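Local coordinates for twin-arginine translocation pathway signal protein (Burkholderia phytofirmans, PDB 2RJO), which probably serves as a periplasmic sugar-binding protein, holding beta-D-galactopyranose between its two domains, as in the solute receptors of ABC transporters, at residues 93-98 and 113-118; 100-105 and 281-286. All coordinates share one frame; numbering follows the deposited sequence.

Contact 1: 93-98 and 113-118. With GAL (beta-D-galactopyranose), chain B.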
# COMPACT_ATOMS: atom_id res chain seq x y z
N THR A 93 -9.97 5.03 -5.64
CA THR A 93 -8.99 5.41 -4.63
C THR A 93 -8.35 4.19 -3.98
O THR A 93 -8.99 3.16 -3.82
CB THR A 93 -9.63 6.29 -3.54
OG1 THR A 93 -9.85 7.61 -4.06
CG2 THR A 93 -8.73 6.40 -2.33
N ILE A 94 -7.09 4.33 -3.59
CA ILE A 94 -6.36 3.25 -2.94
C ILE A 94 -5.70 3.75 -1.66
O ILE A 94 -4.99 4.75 -1.69
CB ILE A 94 -5.23 2.70 -3.85
CG1 ILE A 94 -5.75 2.41 -5.25
CG2 ILE A 94 -4.66 1.43 -3.24
CD1 ILE A 94 -6.73 1.26 -5.31
N TRP A 95 -5.93 3.06 -0.55
CA TRP A 95 -5.30 3.41 0.72
C TRP A 95 -5.73 4.66 1.48
O TRP A 95 -6.31 4.57 2.56
CB TRP A 95 -3.77 3.48 0.56
CG TRP A 95 -3.06 2.15 0.32
CD1 TRP A 95 -2.20 1.86 -0.70
CD2 TRP A 95 -3.14 0.96 1.12
NE1 TRP A 95 -1.75 0.56 -0.58
CE2 TRP A 95 -2.31 -0.01 0.52
CE3 TRP A 95 -3.84 0.63 2.29
CZ2 TRP A 95 -2.16 -1.29 1.05
CZ3 TRP A 95 -3.69 -0.66 2.81
CH2 TRP A 95 -2.86 -1.60 2.19
N ASN A 96 -5.44 5.84 0.92
CA ASN A 96 -5.72 7.10 1.61
C ASN A 96 -6.97 7.90 1.22
O ASN A 96 -7.21 8.18 0.05
CB ASN A 96 -4.50 8.03 1.50
CG ASN A 96 -3.21 7.38 1.97
OD1 ASN A 96 -3.10 6.95 3.11
ND2 ASN A 96 -2.23 7.31 1.08
N LYS A 97 -7.73 8.30 2.23
CA LYS A 97 -8.92 9.11 2.05
C LYS A 97 -9.50 9.47 3.41
O LYS A 97 -9.24 8.77 4.41
CB LYS A 97 -10.00 8.35 1.26
CG LYS A 97 -10.81 7.36 2.09
CD LYS A 97 -12.02 6.85 1.33
CE LYS A 97 -12.92 5.98 2.20
NZ LYS A 97 -13.58 6.72 3.32
N PRO A 98 -10.27 10.56 3.48
CA PRO A 98 -10.87 10.97 4.76
C PRO A 98 -11.94 9.95 5.13
O PRO A 98 -12.50 9.30 4.26
CB PRO A 98 -11.48 12.33 4.43
CG PRO A 98 -10.67 12.82 3.25
CD PRO A 98 -10.52 11.57 2.44
N HIS A 113 -13.21 2.67 -3.47
CA HIS A 113 -12.05 2.86 -2.62
C HIS A 113 -11.62 1.45 -2.24
O HIS A 113 -12.44 0.63 -1.83
CB HIS A 113 -12.42 3.64 -1.35
CG HIS A 113 -11.28 3.79 -0.39
ND1 HIS A 113 -10.13 4.47 -0.71
CD2 HIS A 113 -11.10 3.31 0.86
CE1 HIS A 113 -9.29 4.41 0.31
NE2 HIS A 113 -9.85 3.71 1.27
N LEU A 114 -10.33 1.16 -2.41
CA LEU A 114 -9.82 -0.16 -2.08
C LEU A 114 -8.81 -0.04 -0.95
O LEU A 114 -8.05 0.93 -0.89
CB LEU A 114 -9.14 -0.80 -3.29
CG LEU A 114 -9.97 -0.95 -4.56
CD1 LEU A 114 -9.12 -1.67 -5.59
CD2 LEU A 114 -11.26 -1.71 -4.29
N SER A 115 -8.79 -1.01 -0.06
CA SER A 115 -7.86 -0.97 1.04
C SER A 115 -7.75 -2.32 1.70
O SER A 115 -8.38 -3.29 1.28
CB SER A 115 -8.31 0.08 2.07
OG SER A 115 -7.32 0.29 3.06
N TYR A 116 -6.93 -2.40 2.74
CA TYR A 116 -6.75 -3.63 3.48
C TYR A 116 -6.80 -3.24 4.94
O TYR A 116 -6.57 -2.07 5.28
CB TYR A 116 -5.40 -4.26 3.17
CG TYR A 116 -5.25 -4.74 1.75
CD1 TYR A 116 -5.26 -6.09 1.46
CD2 TYR A 116 -5.05 -3.84 0.71
CE1 TYR A 116 -5.08 -6.54 0.15
CE2 TYR A 116 -4.87 -4.28 -0.60
CZ TYR A 116 -4.88 -5.63 -0.87
OH TYR A 116 -4.67 -6.08 -2.15
N ASP A 117 -7.09 -4.22 5.79
CA ASP A 117 -7.19 -4.02 7.23
C ASP A 117 -5.79 -3.88 7.84
O ASP A 117 -5.19 -4.88 8.27
CB ASP A 117 -7.91 -5.22 7.84
CG ASP A 117 -8.11 -5.08 9.33
OD1 ASP A 117 -7.44 -4.23 9.96
OD2 ASP A 117 -8.95 -5.84 9.87
N GLY A 118 -5.29 -2.65 7.90
CA GLY A 118 -3.96 -2.42 8.45
C GLY A 118 -3.79 -2.76 9.92
O GLY A 118 -2.68 -3.06 10.38
C1 GAL B . 3.45 3.14 0.18
C2 GAL B . 3.49 1.87 1.05
C3 GAL B . 2.12 1.16 0.97
C4 GAL B . 1.04 2.13 1.48
C5 GAL B . 1.09 3.39 0.57
C6 GAL B . 0.04 4.38 1.04
O1 GAL B . 4.72 3.81 0.27
O2 GAL B . 4.50 0.99 0.56
O3 GAL B . 2.12 -0.00 1.79
O4 GAL B . 1.34 2.50 2.82
O5 GAL B . 2.40 4.04 0.66
O6 GAL B . 0.11 5.51 0.20
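His113 has CG anti to its backbone N (chi1 176°), which carries CG to where the ring can lie against the Lys97 chain; Trp95 has CG anti to its carbonyl carbon (chi1 -70°) and leaves its backbone pointing away from 113-118, the far end of the indole coming back to Tyr116. The aliphatic part of Lys97 passes slantwise over the imidazole: CD sits above the ring centre, 3.5 Å from the centroid of the His113 ring, a CH-pi contact, while Lys97 CE lies 3.5 Å from His113 CD2. The lysine chain then bends at its end, where Lys97 NZ donates to Pro98 O at 3.0 Å and is gripped further by Leu101 O and the Tyr323 hydroxyl, so a buried ammonium is supplied with oxygen acceptors.

Strands 90-94 and 110-115 run as parallel neighbours in the sheet of a periplasmic-binding-protein domain. Thr93 O accepts from Leu114 N, and Leu114 O accepts from Trp95 N at 3.0 Å in a nearly straight bond. On the sheet face that carries Ile94 and Leu114, the two side chains lie side by side, Ile94 CD1 resting 3.8 Å from Leu114 CB; helix 253-268 covers the leucine.

After strand 90-94, Trp95 and Asn96 enter the sugar pocket. The six-membered ring of Trp95 meets the Tyr116 ring obliquely, planes 34° apart, with Trp95 CH2 3.5 Å from Tyr116 CD2, and Ser115 OG lies near CE3 of the indole. Trp95 NE1 donates to the Tyr19 hydroxyl. Galactose C4 stands over one face of the Trp95 ring, toward its rim, whereas Asn96 ND2 reaches the sugar's O6 through a weak bond of 3.1 Å and also bonds to Pro71 O.

Contact 2: 100-105 and 281-286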
# COMPACT_ATOMS: atom_id res chain seq x y z
N ASP A 100 -14.94 10.48 6.16
CA ASP A 100 -16.23 10.92 5.62
C ASP A 100 -16.40 10.81 4.11
O ASP A 100 -17.53 10.83 3.62
CB ASP A 100 -16.53 12.37 6.01
CG ASP A 100 -16.47 12.59 7.50
OD1 ASP A 100 -16.59 11.61 8.28
OD2 ASP A 100 -16.31 13.77 7.91
N LEU A 101 -15.31 10.72 3.38
CA LEU A 101 -15.39 10.63 1.93
C LEU A 101 -15.80 9.22 1.48
O LEU A 101 -15.01 8.28 1.60
CB LEU A 101 -14.05 10.98 1.29
CG LEU A 101 -14.08 11.13 -0.22
CD1 LEU A 101 -14.94 12.33 -0.58
CD2 LEU A 101 -12.65 11.34 -0.75
N HIS A 102 -17.03 9.09 0.97
CA HIS A 102 -17.54 7.80 0.51
C HIS A 102 -17.91 7.84 -0.97
O HIS A 102 -18.50 8.82 -1.46
CB HIS A 102 -18.78 7.39 1.30
CG HIS A 102 -18.57 7.33 2.78
ND1 HIS A 102 -17.74 6.40 3.38
CD2 HIS A 102 -19.06 8.09 3.79
CE1 HIS A 102 -17.74 6.60 4.68
NE2 HIS A 102 -18.53 7.62 4.96
N PRO A 103 -17.57 6.78 -1.72
CA PRO A 103 -17.91 6.76 -3.15
C PRO A 103 -19.40 6.90 -3.44
O PRO A 103 -19.79 7.53 -4.42
CB PRO A 103 -17.34 5.42 -3.63
CG PRO A 103 -17.18 4.61 -2.38
CD PRO A 103 -16.74 5.62 -1.36
N TRP A 104 -20.24 6.32 -2.58
CA TRP A 104 -21.69 6.40 -2.79
C TRP A 104 -22.25 7.82 -2.67
O TRP A 104 -23.40 8.07 -3.03
CB TRP A 104 -22.42 5.45 -1.84
CG TRP A 104 -21.98 5.51 -0.41
CD1 TRP A 104 -22.31 6.45 0.51
CD2 TRP A 104 -21.14 4.57 0.26
NE1 TRP A 104 -21.73 6.16 1.72
CE2 TRP A 104 -20.99 5.01 1.59
CE3 TRP A 104 -20.46 3.40 -0.14
CZ2 TRP A 104 -20.23 4.31 2.53
CZ3 TRP A 104 -19.71 2.71 0.80
CH2 TRP A 104 -19.59 3.17 2.11
N ASP A 105 -21.43 8.75 -2.19
CA ASP A 105 -21.85 10.15 -2.10
C ASP A 105 -21.47 10.86 -3.41
O ASP A 105 -21.81 12.03 -3.61
CB ASP A 105 -21.20 10.86 -0.90
CG ASP A 105 -21.76 10.39 0.45
OD1 ASP A 105 -22.97 10.13 0.55
OD2 ASP A 105 -20.97 10.30 1.42
N ARG A 281 -18.51 -3.46 -1.93
CA ARG A 281 -17.99 -3.49 -3.29
C ARG A 281 -17.67 -2.07 -3.73
O ARG A 281 -17.10 -1.84 -4.80
CB ARG A 281 -18.99 -4.15 -4.24
CG ARG A 281 -19.12 -5.64 -3.95
CD ARG A 281 -19.90 -6.36 -4.99
NE ARG A 281 -19.72 -7.80 -4.84
CZ ARG A 281 -20.20 -8.70 -5.70
NH1 ARG A 281 -20.89 -8.31 -6.77
NH2 ARG A 281 -19.94 -9.99 -5.52
N ARG A 282 -18.03 -1.12 -2.87
CA ARG A 282 -17.80 0.31 -3.09
C ARG A 282 -16.58 0.74 -2.26
O ARG A 282 -15.73 1.48 -2.74
CB ARG A 282 -19.04 1.10 -2.69
CG ARG A 282 -20.01 1.33 -3.83
CD ARG A 282 -19.42 2.38 -4.78
NE ARG A 282 -20.42 2.86 -5.72
CZ ARG A 282 -20.47 4.09 -6.21
NH1 ARG A 282 -19.58 5.01 -5.84
NH2 ARG A 282 -21.41 4.41 -7.09
N GLU A 283 -16.53 0.27 -1.02
CA GLU A 283 -15.42 0.52 -0.10
C GLU A 283 -15.07 -0.86 0.41
O GLU A 283 -15.76 -1.42 1.26
CB GLU A 283 -15.86 1.41 1.07
CG GLU A 283 -16.04 2.86 0.71
CD GLU A 283 -16.16 3.75 1.94
OE1 GLU A 283 -16.21 3.21 3.06
OE2 GLU A 283 -16.21 4.99 1.77
N SER A 284 -13.98 -1.42 -0.12
CA SER A 284 -13.58 -2.78 0.24
C SER A 284 -12.25 -2.97 0.94
O SER A 284 -11.28 -2.25 0.70
CB SER A 284 -13.56 -3.64 -1.03
OG SER A 284 -14.60 -3.27 -1.94
N PHE A 285 -12.21 -3.95 1.84
CA PHE A 285 -10.97 -4.34 2.50
C PHE A 285 -10.71 -5.56 1.65
O PHE A 285 -11.62 -6.37 1.46
CB PHE A 285 -11.20 -4.77 3.95
CG PHE A 285 -10.81 -3.73 4.95
CD1 PHE A 285 -11.12 -3.90 6.30
CD2 PHE A 285 -10.15 -2.56 4.56
CE1 PHE A 285 -10.77 -2.93 7.24
CE2 PHE A 285 -9.79 -1.59 5.49
CZ PHE A 285 -10.10 -1.78 6.84
N CYS A 286 -9.52 -5.71 1.10
CA CYS A 286 -9.24 -6.85 0.24
C CYS A 286 -8.45 -7.93 0.97
O CYS A 286 -7.90 -7.69 2.05
CB CYS A 286 -8.48 -6.41 -1.00
SG CYS A 286 -9.27 -5.01 -1.84
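Arg282, Glu283 and Pro103 bury the most surface here, and Glu283 supplies the one hydrogen bond assigned between 100-105 and 281-286. Its chain, extended beyond CG, crosses Pro103 obliquely and brings Glu283 OE2 to 2.6 Å from His102 ND1. The donor lies on the syn side of the carboxylate but 31° out of its plane, while the oxygen stays close to the imidazole plane. Pro103 packs against the same chain, its CD 3.5 Å from Glu283 CG. Across the carboxylate, at about a right angle to the glutamate chain, comes Trp104, whose CH2 touches Glu283 CD at 3.5 Å.

Arg282 runs past Trp104 in the opposite direction: its CB meets the indole edge in plane, 3.7 Å from Trp104 CE3. The bend at chi2 (-74°) turns CD back toward the proline, and Arg282 NH1 ends 2.9 Å from Pro103 O. The loop between strands 90-94 and 110-115 is thus packed against the start of strand 283-291.

Glu283 OE1 bonds to the Tyr323 hydroxyl, so both carboxylate oxygens have partners within a buried setting; the carboxylate's charge may favour a protonated imidazole, an effect that the more distant Lys97 ammonium would partly offset.

How the contacts relate
Contacts 1 and 2, with centres 9 Å apart, meet where strand 110-115 lies parallel to strand 283-291. His113 N lies 2.9 Å from Arg282 O and Ser115 O 2.7 Å from Cys286 N, both probable hydrogen bonds, so the sheet runs on from one contact into the other. A polar link joins them as well: Lys97 of contact 1 forms a long, weak ion pair with Glu283 of contact 2. Contact 1 supplies Trp95 and Asn96 to the galactose pocket, completed by residues such as Asp70, Arg154 and Asp231. Contact 2, about 17 Å from the chain centre against 8 Å for contact 1 (centre to centre), contributes no pocket residue.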